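Local structure of protein (endonuclease) (Salmonella typhimurium, 1BYR) at residues A[58-63]-A[84-89]; A[20-25]-A[124-129]. The protein is a small endonuclease of the PLD-like superfamily, built on a mixed beta sheet packed against helices and present here as two copies. One frame throughout, in Å; residues are numbered along the deposited sequence.

Contact 1. Residues A[58-63]-A[84-89]; sequences IVIDER and LRTDSN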
loop_
_atom_site.group_PDB
_atom_site.type_symbol
_atom_site.label_atom_id
_atom_site.label_comp_id
_atom_site.label_asym_id
_atom_site.label_seq_id
_atom_site.Cartn_x
_atom_site.Cartn_y
_atom_site.Cartn_z
ATOM N N ILE A 58 -9.022 16.068 -2.192
ATOM C CA ILE A 58 -7.974 15.345 -1.483
ATOM C C ILE A 58 -7.987 15.461 0.043
ATOM O O ILE A 58 -8.199 16.540 0.592
ATOM C CB ILE A 58 -6.600 15.849 -1.993
ATOM C CG1 ILE A 58 -6.622 15.910 -3.517
ATOM C CG2 ILE A 58 -5.465 14.961 -1.485
ATOM C CD1 ILE A 58 -5.389 16.548 -4.130
ATOM N N VAL A 59 -7.785 14.338 0.734
ATOM C CA VAL A 59 -7.705 14.344 2.197
ATOM C C VAL A 59 -6.392 13.686 2.557
ATOM O O VAL A 59 -6.118 12.560 2.133
ATOM C CB VAL A 59 -8.843 13.547 2.874
ATOM C CG1 VAL A 59 -10.099 14.372 2.863
ATOM C CG2 VAL A 59 -9.048 12.220 2.178
ATOM N N ILE A 60 -5.564 14.398 3.315
ATOM C CA ILE A 60 -4.265 13.868 3.699
ATOM C C ILE A 60 -4.061 13.839 5.205
ATOM O O ILE A 60 -4.778 14.498 5.955
ATOM C CB ILE A 60 -3.139 14.710 3.068
ATOM C CG1 ILE A 60 -3.051 16.076 3.760
ATOM C CG2 ILE A 60 -3.427 14.904 1.588
ATOM C CD1 ILE A 60 -2.032 17.043 3.116
ATOM N N ASP A 61 -3.087 13.048 5.644
ATOM C CA ASP A 61 -2.752 12.946 7.052
ATOM C C ASP A 61 -2.224 14.294 7.529
ATOM O O ASP A 61 -1.398 14.916 6.850
ATOM C CB ASP A 61 -1.665 11.885 7.263
ATOM C CG ASP A 61 -1.292 11.749 8.709
ATOM O OD1 ASP A 61 -2.123 11.234 9.477
ATOM O OD2 ASP A 61 -0.174 12.160 9.070
ATOM N N GLU A 62 -2.679 14.729 8.698
ATOM C CA GLU A 62 -2.259 16.019 9.240
ATOM C C GLU A 62 -0.882 16.059 9.886
ATOM O O GLU A 62 -0.027 16.855 9.484
ATOM C CB GLU A 62 -3.293 16.521 10.247
ATOM C CG GLU A 62 -3.109 17.970 10.642
ATOM C CD GLU A 62 -4.249 18.484 11.496
ATOM O OE1 GLU A 62 -5.428 18.309 11.099
ATOM O OE2 GLU A 62 -3.961 19.056 12.568
ATOM N N ARG A 63 -0.649 15.206 10.880
ATOM C CA ARG A 63 0.640 15.200 11.581
ATOM C C ARG A 63 1.869 14.950 10.731
ATOM O O ARG A 63 2.940 15.482 11.022
ATOM C CB ARG A 63 0.621 14.181 12.717
ATOM C CG ARG A 63 -0.470 14.393 13.740
ATOM C CD ARG A 63 -0.265 13.400 14.877
ATOM N NE ARG A 63 1.135 12.994 14.957
ATOM C CZ ARG A 63 1.566 11.741 14.872
ATOM N NH1 ARG A 63 0.706 10.754 14.708
ATOM N NH2 ARG A 63 2.864 11.480 14.955
ATOM N N LEU A 84 -8.960 20.647 -0.537
ATOM C CA LEU A 84 -8.037 19.821 0.219
ATOM C C LEU A 84 -8.247 19.893 1.730
ATOM O O LEU A 84 -8.523 20.957 2.287
ATOM C CB LEU A 84 -6.607 20.235 -0.140
ATOM C CG LEU A 84 -5.444 19.745 0.717
ATOM C CD1 LEU A 84 -5.083 18.309 0.314
ATOM C CD2 LEU A 84 -4.251 20.685 0.524
ATOM N N ARG A 85 -8.127 18.740 2.393
ATOM C CA ARG A 85 -8.286 18.660 3.840
ATOM C C ARG A 85 -7.207 17.832 4.529
ATOM O O ARG A 85 -6.675 16.871 3.969
ATOM C CB ARG A 85 -9.650 18.047 4.209
ATOM C CG ARG A 85 -10.861 18.881 3.848
ATOM C CD ARG A 85 -12.140 18.335 4.492
ATOM N NE ARG A 85 -13.229 19.297 4.376
ATOM C CZ ARG A 85 -14.509 19.010 4.576
ATOM N NH1 ARG A 85 -14.886 17.775 4.907
ATOM N NH2 ARG A 85 -15.424 19.965 4.443
ATOM N N THR A 86 -6.881 18.227 5.759
ATOM C CA THR A 86 -5.937 17.488 6.570
ATOM C C THR A 86 -6.799 16.718 7.576
ATOM O O THR A 86 -7.840 17.209 8.014
ATOM C CB THR A 86 -4.948 18.413 7.302
ATOM O OG1 THR A 86 -5.663 19.388 8.060
ATOM C CG2 THR A 86 -4.055 19.109 6.309
ATOM N N ASP A 87 -6.379 15.508 7.936
ATOM C CA ASP A 87 -7.146 14.675 8.863
ATOM C C ASP A 87 -6.233 14.206 9.980
ATOM O O ASP A 87 -5.181 13.616 9.728
ATOM C CB ASP A 87 -7.722 13.479 8.091
ATOM C CG ASP A 87 -8.425 12.462 8.984
ATOM O OD1 ASP A 87 -8.737 12.765 10.148
ATOM O OD2 ASP A 87 -8.676 11.340 8.495
ATOM N N SER A 88 -6.620 14.494 11.219
ATOM C CA SER A 88 -5.821 14.110 12.372
ATOM C C SER A 88 -6.575 13.191 13.319
ATOM O O SER A 88 -6.136 12.959 14.435
ATOM C CB SER A 88 -5.405 15.363 13.147
ATOM O OG SER A 88 -6.552 16.047 13.631
ATOM N N ASN A 89 -7.715 12.686 12.876
ATOM C CA ASN A 89 -8.515 11.818 13.721
ATOM C C ASN A 89 -7.961 10.409 13.897
ATOM O O ASN A 89 -8.511 9.610 14.648
ATOM C CB ASN A 89 -9.948 11.775 13.203
ATOM C CG ASN A 89 -10.725 13.027 13.583
ATOM O OD1 ASN A 89 -10.392 13.706 14.566
ATOM N ND2 ASN A 89 -11.755 13.350 12.815
HETATM O O HOH W 1 -2.433 13.084 11.617
HETATM O O HOH W 2 -5.991 18.467 14.706
#

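Contact 2. Residues A[20-25]-A[124-129]; sequences LSAIDS and AVVIWN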
loop_
_atom_site.group_PDB
_atom_site.type_symbol
_atom_site.label_atom_id
_atom_site.label_comp_id
_atom_site.label_asym_id
_atom_site.label_seq_id
_atom_site.Cartn_x
_atom_site.Cartn_y
_atom_site.Cartn_z
ATOM N N LEU A 20 1.098 8.294 -12.307
ATOM C CA LEU A 20 0.856 9.463 -13.168
ATOM C C LEU A 20 -0.176 9.115 -14.245
ATOM O O LEU A 20 -1.038 9.930 -14.573
ATOM C CB LEU A 20 2.162 9.938 -13.818
ATOM C CG LEU A 20 3.105 10.572 -12.792
ATOM C CD1 LEU A 20 4.494 10.760 -13.386
ATOM C CD2 LEU A 20 2.524 11.905 -12.330
ATOM N N SER A 21 -0.110 7.890 -14.766
ATOM C CA SER A 21 -1.048 7.415 -15.786
ATOM C C SER A 21 -2.477 7.406 -15.260
ATOM O O SER A 21 -3.425 7.732 -15.979
ATOM C CB SER A 21 -0.674 6.001 -16.246
ATOM O OG SER A 21 -1.642 5.458 -17.126
ATOM N N ALA A 22 -2.645 7.033 -14.002
ATOM C CA ALA A 22 -3.977 7.004 -13.420
ATOM C C ALA A 22 -4.540 8.422 -13.288
ATOM O O ALA A 22 -5.699 8.667 -13.609
ATOM C CB ALA A 22 -3.943 6.312 -12.044
ATOM N N ILE A 23 -3.722 9.358 -12.827
ATOM C CA ILE A 23 -4.182 10.726 -12.664
ATOM C C ILE A 23 -4.465 11.345 -14.033
ATOM O O ILE A 23 -5.490 11.983 -14.240
ATOM C CB ILE A 23 -3.147 11.564 -11.882
ATOM C CG1 ILE A 23 -3.039 11.006 -10.461
ATOM C CG2 ILE A 23 -3.560 13.054 -11.858
ATOM C CD1 ILE A 23 -1.756 11.408 -9.743
ATOM N N ASP A 24 -3.564 11.103 -14.976
ATOM C CA ASP A 24 -3.700 11.613 -16.334
ATOM C C ASP A 24 -4.920 11.062 -17.069
ATOM O O ASP A 24 -5.379 11.644 -18.051
ATOM C CB ASP A 24 -2.460 11.260 -17.146
ATOM C CG ASP A 24 -1.271 12.132 -16.813
ATOM O OD1 ASP A 24 -1.444 13.175 -16.133
ATOM O OD2 ASP A 24 -0.159 11.766 -17.239
ATOM N N SER A 25 -5.428 9.930 -16.598
ATOM C CA SER A 25 -6.583 9.287 -17.232
ATOM C C SER A 25 -7.937 9.816 -16.779
ATOM O O SER A 25 -8.945 9.586 -17.443
ATOM C CB SER A 25 -6.556 7.781 -16.975
ATOM O OG SER A 25 -7.260 7.460 -15.775
ATOM N N ALA A 124 2.906 -0.181 -6.780
ATOM C CA ALA A 124 1.675 0.563 -6.944
ATOM C C ALA A 124 0.851 -0.236 -7.922
ATOM O O ALA A 124 1.381 -0.735 -8.920
ATOM C CB ALA A 124 1.948 1.987 -7.525
ATOM N N VAL A 125 -0.439 -0.395 -7.628
ATOM C CA VAL A 125 -1.316 -1.103 -8.537
ATOM C C VAL A 125 -2.478 -0.203 -8.921
ATOM O O VAL A 125 -2.915 0.650 -8.136
ATOM C CB VAL A 125 -1.888 -2.404 -7.906
ATOM C CG1 VAL A 125 -0.751 -3.357 -7.582
ATOM C CG2 VAL A 125 -2.697 -2.077 -6.660
ATOM N N VAL A 126 -2.944 -0.358 -10.159
ATOM C CA VAL A 126 -4.098 0.389 -10.615
ATOM C C VAL A 126 -5.121 -0.634 -11.063
ATOM O O VAL A 126 -4.888 -1.384 -12.004
ATOM C CB VAL A 126 -3.764 1.354 -11.779
ATOM C CG1 VAL A 126 -5.042 2.032 -12.255
ATOM C CG2 VAL A 126 -2.760 2.420 -11.313
ATOM N N ILE A 127 -6.236 -0.693 -10.334
ATOM C CA ILE A 127 -7.321 -1.625 -10.627
ATOM C C ILE A 127 -8.360 -0.856 -11.424
ATOM O O ILE A 127 -9.120 -0.059 -10.872
ATOM C CB ILE A 127 -7.961 -2.172 -9.313
ATOM C CG1 ILE A 127 -6.871 -2.765 -8.413
ATOM C CG2 ILE A 127 -9.006 -3.239 -9.639
ATOM C CD1 ILE A 127 -7.275 -2.911 -6.954
ATOM N N TRP A 128 -8.368 -1.091 -12.732
ATOM C CA TRP A 128 -9.275 -0.407 -13.645
ATOM C C TRP A 128 -10.658 -1.012 -13.819
ATOM O O TRP A 128 -10.826 -2.231 -13.878
ATOM C CB TRP A 128 -8.668 -0.341 -15.046
ATOM C CG TRP A 128 -7.338 0.310 -15.142
ATOM C CD1 TRP A 128 -6.113 -0.303 -15.117
ATOM C CD2 TRP A 128 -7.082 1.699 -15.377
ATOM N NE1 TRP A 128 -5.117 0.619 -15.324
ATOM C CE2 TRP A 128 -5.686 1.854 -15.487
ATOM C CE3 TRP A 128 -7.905 2.823 -15.507
ATOM C CZ2 TRP A 128 -5.088 3.097 -15.719
ATOM C CZ3 TRP A 128 -7.308 4.054 -15.736
ATOM C CH2 TRP A 128 -5.916 4.179 -15.847
ATOM N N ASN A 129 -11.640 -0.132 -13.945
ATOM C CA ASN A 129 -13.010 -0.525 -14.215
ATOM C C ASN A 129 -13.616 -1.616 -13.341
ATOM O O ASN A 129 -13.985 -2.687 -13.812
ATOM C CB ASN A 129 -13.113 -0.908 -15.702
ATOM C CG ASN A 129 -12.650 0.223 -16.617
ATOM O OD1 ASN A 129 -11.624 0.142 -17.298
ATOM N ND2 ASN A 129 -13.405 1.309 -16.624
#

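Contact 1. Residues A[58-63]-A[84-89]
The carboxylate of E62 sits between T86 and S88. The CB of S88 lies over one face, 3.7 Å from CD of E62. T86 OG1 comes from the other side, out of the carboxylate plane, and stops 3.2 Å from OE1. OE2 takes a hydrogen bond from a water that also bonds S88 OG, so the same carboxylate is tied to S88 through solvent. CG of E62, anti to the backbone N (chi1 -168°), lies beside T86 CB, and the chain is extended beyond it.

This is the parallel strand pair of a beta-alpha-beta crossover: strand 55-61 leads through helix 68-79 into strand 84-87. R85 N bonds to I58 O, I60 N to R85 O at 2.8 Å, and D87 N to I60 O. The fourth bond differs. E62 N meets D87 O at 2.9 Å but stands 49° above the carbonyl plane, where 58-63 has turned out of the strand.

Side chains alternate between the two faces of the pair. I58, I60, L84 and T86 share the face covered by helix 68-79. There CD1 of L84 touches CB of I58 at 3.7 Å and CG2 of I60 at 4.0 Å. On the other face CG1 of V59 rests 3.9 Å from CB of R85, under helix 131-146. The arginine's far end leaves the pair: NE forms a salt bridge with D150, NH1 bonds the backbone O of W145, and the group also makes a cation-pi contact with the W145 ring.

Q93 bonds both aspartates: its N goes to D61 OD1, its NE2 to D87 OD2. The other oxygen of D87, OD1, closes an Asx turn, met by N89 N at 2.9 Å from above the carboxylate plane.

Contact 2. Residues A[20-25]-A[124-129]
W128 pushes the six-membered end of its indole up to S25, with CZ3 3.4 Å from the serine OG. The serine comes in at the ring edge: its CB lies in the plane of the indole, 3.8 Å from CH2, and OG stays close to that plane. The bond from CA to CB of W128 runs beside the helix rather than at it. CG is anti to the carbonyl carbon (chi1 -57°), and chi2 of 95° sets the indole plane roughly perpendicular to the CA-CB-CG plane; the CH2/CZ3 end is the part that meets helix 14-25.

S25 is held by its own helix. OG donates to A22 O at 2.9 Å, the carbonyl three residues back, approaching tilted from the carbonyl plane. The bond helps hold OG in place, with its oxygen also bordering the indole. S21 O, one turn earlier, lies near the ring plane too, at the looser distance of 4.3 Å from CH2.

In the fold, helix 14-25 lies on one face of the sheet of this PLD-like domain; the axes of its 20-25 part and of 124-128 run 34° apart in direction, 9.8 Å at closest approach. Strand 122-128 lies between strands 4-10 and 104-108. V126 points toward the helix and V125 the opposite way, packing on F137 of the second subunit.

V126 works with both branches. CG1, anti to the backbone N, rests 3.3 Å above one face of the W128 ring, offset toward the rim. CG2 reaches CB of A22 at 4.1 Å, and L18 of the same helix also touches this valine. The indole's polar end turns elsewhere: NE1 hydrogen-bonds to OE1 of Q6 on the neighbouring strand 4-10.

Both contacts belong to one mixed sheet but lie on opposite sides of the chain's centre. Their centres are 22 Å apart, and the nearest atoms stay about 8 Å from each other. Contact 1 joins two adjacent strands toward the 149-150 edge; contact 2 sets a helix on strand 122-128, next to the 4-10 edge. Along the chain the order is 20-25, 58-63, 84-89, 124-129, so the whole beta-alpha-beta unit of contact 1 is completed between the two halves of contact 2. A late strand thus returns to pack on an early helix, so chain segments about a hundred residues apart pack within one PLD-like domain.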